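Local atomic coordinates of adenosine 5'-monophosphoramidase HNT1 (Candida albicans, PDB entry 6IQ1), a protein that probably hydrolyses adenosine 5'-monophosphoramidate substrates to AMP, as a homodimeric member of the HINT family of histidine triad proteins. Residues D[29-34]-D[43-48]. Residues are numbered along the deposited sequence; the frame is centred on the assembly and turned at random.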
loop_
_atom_site.group_PDB
_atom_site.type_symbol
_atom_site.label_atom_id
_atom_site.label_comp_id
_atom_site.label_asym_id
_atom_site.label_seq_id
_atom_site.Cartn_x
_atom_site.Cartn_y
_atom_site.Cartn_z
ATOM N N TYR D 29 7.516 5.183 -12.201
ATOM C CA TYR D 29 8.973 5.157 -12.071
ATOM C C TYR D 29 9.387 4.489 -10.761
ATOM O O TYR D 29 8.894 4.854 -9.682
ATOM C CB TYR D 29 9.552 6.579 -12.140
ATOM C CG TYR D 29 11.059 6.614 -12.227
ATOM C CD1 TYR D 29 11.847 6.506 -11.082
ATOM C CD2 TYR D 29 11.696 6.753 -13.445
ATOM C CE1 TYR D 29 13.216 6.524 -11.152
ATOM C CE2 TYR D 29 13.082 6.789 -13.526
ATOM C CZ TYR D 29 13.834 6.670 -12.378
ATOM O OH TYR D 29 15.208 6.688 -12.452
ATOM N N SER D 30 10.316 3.540 -10.838
ATOM C CA SER D 30 10.734 2.840 -9.631
ATOM C C SER D 30 12.255 2.711 -9.555
ATOM O O SER D 30 12.950 2.651 -10.571
ATOM C CB SER D 30 10.052 1.459 -9.532
ATOM O OG SER D 30 10.386 0.641 -10.626
ATOM N N PHE D 31 12.758 2.651 -8.324
ATOM C CA PHE D 31 14.181 2.739 -8.035
ATOM C C PHE D 31 14.423 2.302 -6.595
ATOM O O PHE D 31 13.507 2.296 -5.765
ATOM C CB PHE D 31 14.721 4.161 -8.271
ATOM C CG PHE D 31 14.017 5.233 -7.473
ATOM C CD1 PHE D 31 12.752 5.687 -7.838
ATOM C CD2 PHE D 31 14.625 5.806 -6.376
ATOM C CE1 PHE D 31 12.101 6.682 -7.105
ATOM C CE2 PHE D 31 13.987 6.812 -5.636
ATOM C CZ PHE D 31 12.725 7.246 -5.994
ATOM N N LEU D 32 15.678 1.935 -6.320
ATOM C CA LEU D 32 16.096 1.482 -4.997
ATOM C C LEU D 32 16.009 2.599 -3.962
ATOM O O LEU D 32 16.337 3.760 -4.236
ATOM C CB LEU D 32 17.530 0.973 -5.045
ATOM C CG LEU D 32 17.783 -0.418 -5.618
ATOM C CD1 LEU D 32 19.292 -0.693 -5.704
ATOM C CD2 LEU D 32 17.078 -1.497 -4.795
ATOM N N ASP D 33 15.579 2.238 -2.755
ATOM C CA ASP D 33 15.649 3.171 -1.642
ATOM C C ASP D 33 17.097 3.215 -1.170
ATOM O O ASP D 33 17.657 2.181 -0.792
ATOM C CB ASP D 33 14.704 2.748 -0.514
ATOM C CG ASP D 33 14.501 3.843 0.527
ATOM O OD1 ASP D 33 15.509 4.363 1.048
ATOM O OD2 ASP D 33 13.340 4.205 0.808
ATOM N N ILE D 34 17.721 4.398 -1.220
ATOM C CA ILE D 34 19.130 4.484 -0.841
ATOM C C ILE D 34 19.345 4.623 0.661
ATOM O O ILE D 34 20.501 4.635 1.109
ATOM C CB ILE D 34 19.826 5.630 -1.597
ATOM C CG1 ILE D 34 19.380 6.988 -1.050
ATOM C CG2 ILE D 34 19.556 5.499 -3.074
ATOM C CD1 ILE D 34 20.175 8.153 -1.615
ATOM N N LEU D 43 11.235 1.838 -4.120
ATOM C CA LEU D 43 10.206 2.869 -4.171
ATOM C C LEU D 43 9.543 2.829 -5.535
ATOM O O LEU D 43 10.196 2.545 -6.537
ATOM C CB LEU D 43 10.769 4.271 -3.936
ATOM C CG LEU D 43 11.552 4.464 -2.647
ATOM C CD1 LEU D 43 12.288 5.775 -2.703
ATOM C CD2 LEU D 43 10.633 4.385 -1.424
ATOM N N ILE D 44 8.242 3.116 -5.560
ATOM C CA ILE D 44 7.447 3.092 -6.782
ATOM C C ILE D 44 6.592 4.347 -6.785
ATOM O O ILE D 44 5.786 4.549 -5.869
ATOM C CB ILE D 44 6.550 1.847 -6.883
ATOM C CG1 ILE D 44 7.367 0.559 -6.744
ATOM C CG2 ILE D 44 5.761 1.881 -8.177
ATOM C CD1 ILE D 44 7.401 0.004 -5.330
ATOM N N ILE D 45 6.772 5.196 -7.791
ATOM C CA ILE D 45 6.124 6.507 -7.782
ATOM C C ILE D 45 5.386 6.777 -9.091
ATOM O O ILE D 45 5.848 6.400 -10.182
ATOM C CB ILE D 45 7.145 7.623 -7.482
ATOM C CG1 ILE D 45 8.074 7.866 -8.672
ATOM C CG2 ILE D 45 7.968 7.296 -6.214
ATOM C CD1 ILE D 45 9.128 8.920 -8.382
ATOM N N PRO D 46 4.222 7.410 -9.028
ATOM C CA PRO D 46 3.635 7.969 -10.245
ATOM C C PRO D 46 4.482 9.135 -10.735
ATOM O O PRO D 46 5.131 9.827 -9.949
ATOM C CB PRO D 46 2.249 8.433 -9.786
ATOM C CG PRO D 46 2.435 8.764 -8.340
ATOM C CD PRO D 46 3.463 7.774 -7.816
ATOM N N LYS D 47 4.487 9.344 -12.055
ATOM C CA LYS D 47 5.253 10.458 -12.612
ATOM C C LYS D 47 4.553 11.789 -12.375
ATOM O O LYS D 47 5.215 12.822 -12.211
ATOM C CB LYS D 47 5.504 10.236 -14.095
ATOM C CG LYS D 47 6.688 9.317 -14.373
ATOM C CD LYS D 47 6.541 8.642 -15.744
ATOM C CE LYS D 47 7.803 7.883 -16.128
ATOM N NZ LYS D 47 7.871 7.624 -17.602
ATOM N N HIS D 48 3.230 11.773 -12.339
ATOM C CA HIS D 48 2.435 12.923 -11.938
ATOM C C HIS D 48 2.748 13.324 -10.499
ATOM O O HIS D 48 2.734 12.482 -9.591
ATOM C CB HIS D 48 0.962 12.543 -12.084
ATOM C CG HIS D 48 0.005 13.672 -11.894
ATOM N ND1 HIS D 48 -0.349 14.145 -10.648
ATOM C CD2 HIS D 48 -0.712 14.387 -12.789
ATOM C CE1 HIS D 48 -1.220 15.127 -10.786
ATOM N NE2 HIS D 48 -1.457 15.293 -12.075
#
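Phe31 lays its ring over Leu43, and the backbones of the two residues are paired as well. Leu43 CB sits over one face of the ring, nearer its rim than its centre, 4.1 Å from the plane, while Leu43 CD1 lies 3.5 Å from Phe31 CE2. Phe31 CG sits between its backbone N and carbonyl carbon (chi1 57°), and the end of the side chain comes nearer to strand 42-46, where the ring also meets Ile45: Ile45 CD1 lies 3.9 Å from Phe31 CE1, at the ring edge and near its plane. Farther along, Ile45 CG1 packs 4.0 Å from Tyr29 CB; the phenol turns off from strand 42-46, and its OH hydrogen-bonds Ser19. Beyond the strand end, Asp33 OD2 touches Leu43 CD2 at 3.5 Å, and its other oxygen, OD1, accepts the N-H of Gln35.

Four backbone hydrogen bonds fix this register. Tyr29 and Ile45 exchange two, as do Phe31 and Leu43, which identifies both as hydrogen-bonded antiparallel pairs; the straightest runs from Leu43 N to Phe31 O (2.8 Å, 173° at the hydrogen). Between them Ser30 and Ile44 form the non-hydrogen-bonded pair, their CA atoms 4.4 Å apart and their side chains on the face opposite Phe31. The axes of segments 29-32 and 43-46 run 156° apart, close to antiparallel, with the remainder reflecting the twist of the hairpin.

Asp33 and Ile34 probably bind AMP, as in related HINT proteins; Leu43 lies beside His108 and Ile45 packs on His106, the probable nucleotidylated histidine, which places this face of the hairpin against the probable nucleotide site. Helix 8-14 covers Tyr29, Phe31 and Ile45, helix 58-74 Ser30 and Ile44; within the sheet, strand 21-24 flanks 28-32 and strand 107-112 flanks 42-46.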